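Local structure of hypothetical protein BT_3535 (Bacteroides thetaiotaomicron VPI-5482, 3KNY) at residues E44-M49 with D74-I79; S50-I55 with G86-Y91; K186-A191 with T213-P218. The protein is of unknown function but is built of two domains and carries the signature of a probable bacterial lipoprotein. One frame throughout, in Å; residues are numbered along the deposited sequence.

Contact 1 of 3, residues E44-M49 with D74-I79; sequences ELWRTM and DCINNI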
loop_
_atom_site.group_PDB
_atom_site.type_symbol
_atom_site.label_atom_id
_atom_site.label_comp_id
_atom_site.label_asym_id
_atom_site.label_seq_id
_atom_site.Cartn_x
_atom_site.Cartn_y
_atom_site.Cartn_z
ATOM N N GLU A 44 9.408 -13.717 -11.094
ATOM C CA GLU A 44 9.225 -13.019 -12.358
ATOM C C GLU A 44 7.949 -12.181 -12.366
ATOM O O GLU A 44 7.923 -11.112 -12.962
ATOM C CB GLU A 44 9.213 -14.000 -13.534
ATOM C CG GLU A 44 10.023 -13.506 -14.718
ATOM C CD GLU A 44 11.460 -13.232 -14.332
ATOM O OE1 GLU A 44 12.007 -14.022 -13.537
ATOM O OE2 GLU A 44 12.030 -12.220 -14.798
ATOM N N LEU A 45 6.896 -12.661 -11.712
ATOM C CA LEU A 45 5.667 -11.898 -11.632
ATOM C C LEU A 45 5.923 -10.635 -10.766
ATOM O O LEU A 45 5.627 -9.498 -11.161
ATOM C CB LEU A 45 4.530 -12.774 -11.091
ATOM C CG LEU A 45 4.072 -13.918 -12.003
ATOM C CD1 LEU A 45 3.017 -14.753 -11.323
ATOM C CD2 LEU A 45 3.568 -13.413 -13.349
ATOM N N TRP A 46 6.534 -10.828 -9.612
ATOM C CA TRP A 46 6.937 -9.689 -8.807
ATOM C C TRP A 46 7.786 -8.676 -9.588
ATOM O O TRP A 46 7.558 -7.472 -9.486
ATOM C CB TRP A 46 7.653 -10.152 -7.549
ATOM C CG TRP A 46 6.714 -10.863 -6.625
ATOM C CD1 TRP A 46 6.788 -12.160 -6.222
ATOM C CD2 TRP A 46 5.523 -10.330 -6.042
ATOM N NE1 TRP A 46 5.730 -12.464 -5.405
ATOM C CE2 TRP A 46 4.936 -11.361 -5.276
ATOM C CE3 TRP A 46 4.894 -9.079 -6.089
ATOM C CZ2 TRP A 46 3.755 -11.179 -4.546
ATOM C CZ3 TRP A 46 3.716 -8.900 -5.370
ATOM C CH2 TRP A 46 3.161 -9.941 -4.605
ATOM N N ARG A 47 8.753 -9.142 -10.371
ATOM C CA ARG A 47 9.509 -8.207 -11.203
ATOM C C ARG A 47 8.558 -7.371 -12.072
ATOM O O ARG A 47 8.713 -6.154 -12.141
ATOM C CB ARG A 47 10.543 -8.911 -12.097
ATOM C CG ARG A 47 11.394 -7.908 -12.922
ATOM C CD ARG A 47 12.037 -8.525 -14.148
ATOM N NE ARG A 47 12.688 -9.773 -13.796
ATOM C CZ ARG A 47 13.824 -9.862 -13.111
ATOM N NH1 ARG A 47 14.462 -8.763 -12.699
ATOM N NH2 ARG A 47 14.325 -11.062 -12.832
ATOM N N THR A 48 7.600 -8.021 -12.739
ATOM C CA THR A 48 6.616 -7.304 -13.579
ATOM C C THR A 48 5.811 -6.288 -12.748
ATOM O O THR A 48 5.582 -5.142 -13.139
ATOM C CB THR A 48 5.612 -8.287 -14.237
ATOM O OG1 THR A 48 6.291 -9.088 -15.203
ATOM C CG2 THR A 48 4.432 -7.528 -14.910
HETATM N N MSE A 49 5.406 -6.768 -11.584
HETATM C CA MSE A 49 4.570 -6.056 -10.650
HETATM C C MSE A 49 5.328 -4.838 -10.123
HETATM O O MSE A 49 4.755 -3.762 -9.980
HETATM C CB MSE A 49 4.215 -7.038 -9.523
HETATM C CG MSE A 49 2.885 -6.842 -8.925
HETATM SE SE MSE A 49 1.335 -7.248 -10.039
HETATM C CE MSE A 49 0.214 -6.463 -8.645
ATOM N N ASP A 74 -2.801 -15.885 -7.954
ATOM C CA ASP A 74 -3.893 -15.725 -8.920
ATOM C C ASP A 74 -4.109 -14.244 -9.197
ATOM O O ASP A 74 -4.320 -13.825 -10.332
ATOM C CB ASP A 74 -5.205 -16.310 -8.386
ATOM C CG ASP A 74 -5.340 -17.805 -8.643
ATOM O OD1 ASP A 74 -4.436 -18.400 -9.262
ATOM O OD2 ASP A 74 -6.369 -18.383 -8.231
ATOM N N CYS A 75 -4.034 -13.462 -8.131
ATOM C CA CYS A 75 -4.239 -12.037 -8.192
ATOM C C CYS A 75 -3.148 -11.316 -8.986
ATOM O O CYS A 75 -3.433 -10.589 -9.944
ATOM C CB CYS A 75 -4.297 -11.520 -6.763
ATOM S SG CYS A 75 -4.455 -9.766 -6.687
ATOM N N ILE A 76 -1.912 -11.521 -8.546
ATOM C CA ILE A 76 -0.697 -10.971 -9.162
ATOM C C ILE A 76 -0.600 -11.381 -10.619
ATOM O O ILE A 76 -0.154 -10.617 -11.462
ATOM C CB ILE A 76 0.543 -11.497 -8.357
ATOM C CG1 ILE A 76 0.637 -10.749 -7.034
ATOM C CG2 ILE A 76 1.851 -11.350 -9.095
ATOM C CD1 ILE A 76 0.676 -9.225 -7.199
ATOM N N ASN A 77 -1.033 -12.600 -10.917
ATOM C CA ASN A 77 -0.972 -13.103 -12.289
ATOM C C ASN A 77 -1.882 -12.290 -13.187
ATOM O O ASN A 77 -1.492 -11.843 -14.272
ATOM C CB ASN A 77 -1.367 -14.584 -12.375
ATOM C CG ASN A 77 -1.013 -15.189 -13.721
ATOM O OD1 ASN A 77 0.163 -15.354 -14.031
ATOM N ND2 ASN A 77 -2.018 -15.492 -14.537
ATOM N N ASN A 78 -3.100 -12.107 -12.709
ATOM C CA ASN A 78 -4.108 -11.330 -13.397
ATOM C C ASN A 78 -3.629 -9.893 -13.622
ATOM O O ASN A 78 -3.739 -9.365 -14.729
ATOM C CB ASN A 78 -5.401 -11.410 -12.572
ATOM C CG ASN A 78 -6.348 -10.285 -12.842
ATOM O OD1 ASN A 78 -6.956 -10.233 -13.917
ATOM N ND2 ASN A 78 -6.502 -9.367 -11.852
ATOM N N ILE A 79 -3.074 -9.269 -12.585
ATOM C CA ILE A 79 -2.582 -7.892 -12.709
ATOM C C ILE A 79 -1.436 -7.806 -13.737
ATOM O O ILE A 79 -1.415 -6.904 -14.576
ATOM C CB ILE A 79 -2.145 -7.292 -11.320
ATOM C CG1 ILE A 79 -3.368 -7.155 -10.401
ATOM C CG2 ILE A 79 -1.472 -5.934 -11.501
ATOM C CD1 ILE A 79 -3.057 -7.052 -8.918
#

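Contact 2 of 3, residues S50-I55 with G86-Y91; sequences SSRYEI and GQINKY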
loop_
_atom_site.group_PDB
_atom_site.type_symbol
_atom_site.label_atom_id
_atom_site.label_comp_id
_atom_site.label_asym_id
_atom_site.label_seq_id
_atom_site.Cartn_x
_atom_site.Cartn_y
_atom_site.Cartn_z
ATOM N N SER A 50 6.633 -4.994 -9.892
ATOM C CA SER A 50 7.451 -3.905 -9.336
ATOM C C SER A 50 7.680 -2.784 -10.347
ATOM O O SER A 50 8.248 -1.751 -10.005
ATOM C CB SER A 50 8.812 -4.420 -8.831
ATOM O OG SER A 50 9.731 -4.578 -9.907
ATOM N N SER A 51 7.259 -2.991 -11.592
ATOM C CA SER A 51 7.383 -1.950 -12.607
ATOM C C SER A 51 6.232 -0.952 -12.513
ATOM O O SER A 51 6.245 0.060 -13.203
ATOM C CB SER A 51 7.372 -2.563 -13.994
ATOM O OG SER A 51 6.067 -2.965 -14.354
ATOM N N ARG A 52 5.218 -1.269 -11.704
ATOM C CA ARG A 52 4.032 -0.397 -11.551
ATOM C C ARG A 52 3.656 -0.096 -10.114
ATOM O O ARG A 52 2.931 0.869 -9.878
ATOM C CB ARG A 52 2.805 -1.036 -12.200
ATOM C CG ARG A 52 2.947 -1.283 -13.668
ATOM C CD ARG A 52 2.854 0.005 -14.441
ATOM N NE ARG A 52 2.886 -0.298 -15.857
ATOM C CZ ARG A 52 3.993 -0.536 -16.542
ATOM N NH1 ARG A 52 5.180 -0.465 -15.945
ATOM N NH2 ARG A 52 3.908 -0.839 -17.838
ATOM N N TYR A 53 4.112 -0.922 -9.176
ATOM C CA TYR A 53 3.734 -0.799 -7.772
ATOM C C TYR A 53 4.982 -0.775 -6.908
ATOM O O TYR A 53 5.977 -1.445 -7.218
ATOM C CB TYR A 53 2.889 -1.996 -7.322
ATOM C CG TYR A 53 1.565 -2.152 -8.009
ATOM C CD1 TYR A 53 1.453 -2.841 -9.219
ATOM C CD2 TYR A 53 0.401 -1.624 -7.432
ATOM C CE1 TYR A 53 0.207 -2.988 -9.849
ATOM C CE2 TYR A 53 -0.840 -1.760 -8.052
ATOM C CZ TYR A 53 -0.936 -2.440 -9.251
ATOM O OH TYR A 53 -2.168 -2.563 -9.839
ATOM N N GLU A 54 4.928 -0.014 -5.827
ATOM C CA GLU A 54 5.994 -0.025 -4.865
ATOM C C GLU A 54 5.480 -0.913 -3.768
ATOM O O GLU A 54 4.521 -0.563 -3.091
ATOM C CB GLU A 54 6.341 1.381 -4.418
ATOM C CG GLU A 54 7.078 2.129 -5.540
ATOM C CD GLU A 54 7.254 3.612 -5.286
ATOM O OE1 GLU A 54 6.312 4.247 -4.721
ATOM O OE2 GLU A 54 8.327 4.136 -5.683
ATOM N N ILE A 55 6.126 -2.073 -3.622
ATOM C CA ILE A 55 5.574 -3.223 -2.913
ATOM C C ILE A 55 6.189 -3.454 -1.526
ATOM O O ILE A 55 7.391 -3.376 -1.332
ATOM C CB ILE A 55 5.758 -4.503 -3.782
ATOM C CG1 ILE A 55 5.166 -4.291 -5.183
ATOM C CG2 ILE A 55 5.116 -5.706 -3.129
ATOM C CD1 ILE A 55 5.384 -5.450 -6.196
ATOM N N GLY A 86 -0.705 -3.846 -21.839
ATOM C CA GLY A 86 -0.687 -2.395 -22.057
ATOM C C GLY A 86 -1.740 -1.638 -21.256
ATOM O O GLY A 86 -1.859 -0.416 -21.360
ATOM N N GLN A 87 -2.463 -2.353 -20.406
ATOM C CA GLN A 87 -3.638 -1.813 -19.751
ATOM C C GLN A 87 -3.366 -1.093 -18.436
ATOM O O GLN A 87 -4.036 -0.119 -18.130
ATOM C CB GLN A 87 -4.595 -2.952 -19.523
ATOM C CG GLN A 87 -5.886 -2.571 -18.916
ATOM C CD GLN A 87 -6.777 -3.784 -18.761
ATOM O OE1 GLN A 87 -7.559 -3.855 -17.812
ATOM N NE2 GLN A 87 -6.651 -4.765 -19.683
ATOM N N ILE A 88 -2.432 -1.595 -17.633
ATOM C CA ILE A 88 -1.940 -0.871 -16.457
ATOM C C ILE A 88 -0.554 -0.402 -16.879
ATOM O O ILE A 88 0.459 -1.022 -16.554
ATOM C CB ILE A 88 -1.849 -1.760 -15.203
ATOM C CG1 ILE A 88 -3.235 -2.274 -14.826
ATOM C CG2 ILE A 88 -1.215 -0.987 -14.035
ATOM C CD1 ILE A 88 -3.229 -3.489 -13.928
ATOM N N ASN A 89 -0.539 0.677 -17.653
ATOM C CA ASN A 89 0.677 1.232 -18.246
ATOM C C ASN A 89 1.407 2.332 -17.415
ATOM O O ASN A 89 2.474 2.789 -17.814
ATOM C CB ASN A 89 0.334 1.758 -19.642
ATOM C CG ASN A 89 -0.650 2.927 -19.600
ATOM O OD1 ASN A 89 -1.371 3.109 -18.621
ATOM N ND2 ASN A 89 -0.667 3.736 -20.655
ATOM N N LYS A 90 0.849 2.740 -16.274
ATOM C CA LYS A 90 1.424 3.819 -15.441
ATOM C C LYS A 90 1.637 3.430 -13.984
ATOM O O LYS A 90 1.011 2.510 -13.474
ATOM C CB LYS A 90 0.483 5.026 -15.412
ATOM C CG LYS A 90 0.451 5.868 -16.661
ATOM C CD LYS A 90 -0.609 6.992 -16.546
ATOM C CE LYS A 90 -2.012 6.534 -16.998
ATOM N NZ LYS A 90 -2.102 6.213 -18.472
ATOM N N TYR A 91 2.486 4.185 -13.298
ATOM C CA TYR A 91 2.681 4.017 -11.863
ATOM C C TYR A 91 1.338 4.039 -11.161
ATOM O O TYR A 91 0.575 4.960 -11.370
ATOM C CB TYR A 91 3.509 5.156 -11.293
ATOM C CG TYR A 91 3.624 5.099 -9.785
ATOM C CD1 TYR A 91 4.423 4.147 -9.166
ATOM C CD2 TYR A 91 2.919 5.978 -8.983
ATOM C CE1 TYR A 91 4.517 4.090 -7.802
ATOM C CE2 TYR A 91 3.004 5.923 -7.613
ATOM C CZ TYR A 91 3.820 4.991 -7.021
ATOM O OH TYR A 91 3.909 4.936 -5.646
#

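Contact 3 of 3, residues K186-A191 with T213-P218; sequences KKLIAA and TGFMIP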
loop_
_atom_site.group_PDB
_atom_site.type_symbol
_atom_site.label_atom_id
_atom_site.label_comp_id
_atom_site.label_asym_id
_atom_site.label_seq_id
_atom_site.Cartn_x
_atom_site.Cartn_y
_atom_site.Cartn_z
ATOM N N LYS A 186 -8.847 -5.613 -11.022
ATOM C CA LYS A 186 -7.539 -5.845 -10.421
ATOM C C LYS A 186 -7.650 -6.713 -9.180
ATOM O O LYS A 186 -6.659 -7.288 -8.749
ATOM C CB LYS A 186 -6.891 -4.521 -10.029
ATOM C CG LYS A 186 -6.803 -3.497 -11.149
ATOM C CD LYS A 186 -5.967 -2.342 -10.702
ATOM C CE LYS A 186 -6.036 -1.158 -11.624
ATOM N NZ LYS A 186 -5.686 0.039 -10.836
ATOM N N LYS A 187 -8.853 -6.792 -8.607
ATOM C CA LYS A 187 -9.117 -7.563 -7.384
ATOM C C LYS A 187 -8.279 -7.033 -6.215
ATOM O O LYS A 187 -7.737 -7.803 -5.428
ATOM C CB LYS A 187 -8.895 -9.059 -7.628
ATOM C CG LYS A 187 -9.747 -9.612 -8.801
ATOM C CD LYS A 187 -9.371 -11.059 -9.221
ATOM C CE LYS A 187 -9.840 -11.375 -10.649
ATOM N NZ LYS A 187 -11.139 -10.678 -10.967
ATOM N N LEU A 188 -8.186 -5.702 -6.128
ATOM C CA LEU A 188 -7.467 -5.001 -5.057
ATOM C C LEU A 188 -8.393 -4.042 -4.307
ATOM O O LEU A 188 -9.386 -3.572 -4.865
ATOM C CB LEU A 188 -6.327 -4.167 -5.655
ATOM C CG LEU A 188 -5.206 -4.887 -6.392
ATOM C CD1 LEU A 188 -4.251 -3.848 -6.997
ATOM C CD2 LEU A 188 -4.475 -5.816 -5.443
ATOM N N ILE A 189 -8.049 -3.739 -3.056
ATOM C CA ILE A 189 -8.668 -2.639 -2.320
ATOM C C ILE A 189 -7.778 -1.435 -2.557
ATOM O O ILE A 189 -6.591 -1.574 -2.454
ATOM C CB ILE A 189 -8.746 -2.942 -0.819
ATOM C CG1 ILE A 189 -9.658 -4.157 -0.568
ATOM C CG2 ILE A 189 -9.285 -1.762 -0.041
ATOM C CD1 ILE A 189 -9.621 -4.692 0.872
ATOM N N ALA A 190 -8.358 -0.282 -2.929
ATOM C CA ALA A 190 -7.629 0.989 -3.168
ATOM C C ALA A 190 -8.036 1.959 -2.104
ATOM O O ALA A 190 -9.217 2.190 -1.938
ATOM C CB ALA A 190 -7.980 1.602 -4.516
ATOM N N ALA A 191 -7.064 2.521 -1.389
ATOM C CA ALA A 191 -7.314 3.535 -0.362
ATOM C C ALA A 191 -6.526 4.775 -0.793
ATOM O O ALA A 191 -5.343 4.669 -1.150
ATOM C CB ALA A 191 -6.851 3.043 1.040
ATOM N N THR A 213 -2.113 6.943 -3.117
ATOM C CA THR A 213 -2.967 5.769 -3.216
ATOM C C THR A 213 -2.175 4.510 -2.868
ATOM O O THR A 213 -1.072 4.300 -3.336
ATOM C CB THR A 213 -3.587 5.630 -4.614
ATOM O OG1 THR A 213 -4.430 6.760 -4.879
ATOM C CG2 THR A 213 -4.436 4.372 -4.737
ATOM N N GLY A 214 -2.752 3.695 -2.011
ATOM C CA GLY A 214 -2.191 2.439 -1.652
ATOM C C GLY A 214 -3.182 1.335 -1.977
ATOM O O GLY A 214 -4.402 1.496 -1.795
ATOM N N PHE A 215 -2.639 0.213 -2.449
ATOM C CA PHE A 215 -3.419 -0.947 -2.821
ATOM C C PHE A 215 -3.169 -2.092 -1.861
ATOM O O PHE A 215 -2.100 -2.215 -1.275
ATOM C CB PHE A 215 -3.103 -1.362 -4.260
ATOM C CG PHE A 215 -3.578 -0.367 -5.291
ATOM C CD1 PHE A 215 -2.778 0.680 -5.677
ATOM C CD2 PHE A 215 -4.860 -0.463 -5.833
ATOM C CE1 PHE A 215 -3.222 1.609 -6.630
ATOM C CE2 PHE A 215 -5.321 0.451 -6.772
ATOM C CZ PHE A 215 -4.488 1.496 -7.170
HETATM N N MSE A 216 -4.176 -2.938 -1.704
HETATM C CA MSE A 216 -4.097 -4.044 -0.780
HETATM C C MSE A 216 -4.661 -5.320 -1.417
HETATM O O MSE A 216 -5.775 -5.311 -1.960
HETATM C CB MSE A 216 -4.868 -3.673 0.476
HETATM C CG MSE A 216 -4.198 -2.602 1.269
HETATM SE SE MSE A 216 -5.296 -1.957 2.705
HETATM C CE MSE A 216 -6.391 -0.658 1.786
ATOM N N ILE A 217 -3.879 -6.403 -1.392
ATOM C CA ILE A 217 -4.420 -7.702 -1.788
ATOM C C ILE A 217 -5.260 -8.158 -0.600
ATOM O O ILE A 217 -4.713 -8.446 0.468
ATOM C CB ILE A 217 -3.354 -8.779 -2.122
ATOM C CG1 ILE A 217 -2.512 -8.357 -3.332
ATOM C CG2 ILE A 217 -4.057 -10.129 -2.427
ATOM C CD1 ILE A 217 -1.639 -9.483 -3.931
ATOM N N PRO A 218 -6.587 -8.206 -0.773
ATOM C CA PRO A 218 -7.476 -8.570 0.326
ATOM C C PRO A 218 -7.223 -9.984 0.821
ATOM O O PRO A 218 -6.944 -10.844 -0.015
ATOM C CB PRO A 218 -8.877 -8.489 -0.287
ATOM C CG PRO A 218 -8.705 -8.280 -1.739
ATOM C CD PRO A 218 -7.271 -8.128 -2.069
ATOM O OXT PRO A 218 -7.301 -10.291 2.017
#

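Contact 1 of 3, residues E44-M49 with D74-I79
W46 starts away from helix 66-84, yet the far rim of its indole comes back to meet I76. Its first torsion (chi1 -68°) sets CG beside the backbone N and anti to the carbonyl carbon, and the six-membered ring reaches on from there. W46 CH2 lies 3.6 Å from I76 CG1, with W46 CZ3 at the same 3.6 Å from I76 CD1, and the two side chains cross at about a right angle. I76 divides its branches between partners: CG1 faces the indole, CD1 lies between the indole and M49, and CG2 turns to L45, 3.6 Å from L45 CB. M49, present as selenomethionine, is bent at chi2 and lies across I79 almost perpendicularly, its SE 3.4 Å from I79 CG2. At the solvent side L45 spreads both methyls beside the N77 amide, L45 CD2 being 4.0 Å from N77 OD1. Contact across the two segments is thus by dispersion, burying 346 Å² in all. The charged face of helix 40-49 is turned elsewhere: R47 NE donates to E44 OE2 over 2.7 Å in a salt bridge one turn apart, and the carboxylate oxygen is met from above its plane. Beyond the pair, W46 makes an edge-to-face contact with Y57 and also touches I55 and I97. An alanine in place of W46 would probably leave the CG1 and CD1 of I76 without the indole that covers them and open a gap between the helices and strands 53-55 and 93-97. The short axes approach to 9.7 Å at 51°. This is the packing of two helices in a layer over a mixed sheet, the longer of them being the connecting helix of a beta-alpha-beta crossover.

Contact 2 of 3, residues S50-I55 with G86-Y91
A bend at chi2 of R52 (-74°) turns CD toward the carbonyl groups of I88 and K90, while in Y91 the CG is set anti to the backbone N (chi1 174°), from where the ring extends to E54. These two side-chain bridges join the segments at the return of a beta-alpha-beta crossover: strand 53-55 leads into helix 66-84, and residues 86-91 carry the chain back to strand 93-97, which runs parallel to strand 53-55. The helix ends in a Schellman motif at G86, whose phi is positive. R52 is gripped from both segments. Its NE donates to I88 O over 2.6 Å with an N-H...O angle of 149°, the acceptor standing a little out of the guanidinium plane, and its NH1 donates to S51 O at 3.0 Å. For the second bond S51 O lies in the guanidinium plane, although the donor stands well above the plane of that carbonyl. With NE and NH1 both engaged, the group has little freedom to rotate. I88 O at the edge and N89 O over one face, offset toward the rim, bring two loop carbonyl oxygens to the guanidinium, which would probably suit its positive charge, while K90 O lies against R52 CD at 3.3 Å. The apolar part is looser: R52 CG and I88 CG2 are 4.2 Å apart, and Y53 and I88 both rest on I79 of helix 66-84. On the strand, the Y91 phenol and the E54 carboxylate meet with their planes nearly perpendicular. E54 OE2 accepts from the backbone N of M15, so the carboxylate is held at both oxygens; Y91 OH donates to the other, E54 OE1, at 2.7 Å, coming from above the carboxylate plane.

Contact 3 of 3, residues K186-A191 with T213-P218
I189 and M216 form a hydrogen-bonded pair in the long antiparallel hairpin of strands 188-201 and 204-217. The backbone evidence is four bonds: I189 N to M216 O (3.0 Å), M216 N to I189 O, and the matching two of the A191 and G214 pair, where A191 N donates to G214 O at 173°. A190 and F215 form the non-hydrogen-bonded pair between them. K187 and L188 face D183 of strand 177-183 as a G1 beta bulge. Apolar contacts divide by face. On one, the selenomethionine M216 bends at chi3 (-84°) and sets CE 3.6 Å from I189 CG2 and 3.8 Å from A191 CB; these side chains meet A143, V145 and Y147 of the three-stranded sheet. On the other, L188 crosses F215 at about a right angle, with L188 CD1 3.6 Å from F215 CD2, and A190 CB lies 3.7 Å from F215 CE2. K186 NZ passes 4.1 Å from F215 CE2, obliquely, and is salt-bridged to E92. The chain terminus is fixed too: P218 OXT meets K126 NZ and Y147 OH, while P218 O accepts from R68 NH1.

How the contacts relate
From the N terminus, helix 40-49 opens contact 1 and the adjoining residues 50-55 open contact 2. Helix 66-84 then closes contact 1 through 74-79, and the loop at 86-91 closes contact 2, so the two cross along the chain. Contact 3 follows in series, closing the hairpin between 186-191 and 213-218 at the C terminus. The three meet in space. I79 CG2 lies 3.8 Å from Y53 CE1, linking contacts 1 and 2; I79 CD1 is 3.9 Å from L188 CD1, linking 1 and 3; and Y53 CE2 approaches F215 CD1 to 3.9 Å, linking 2 and 3. Together they tie the helical layer to the mixed sheet.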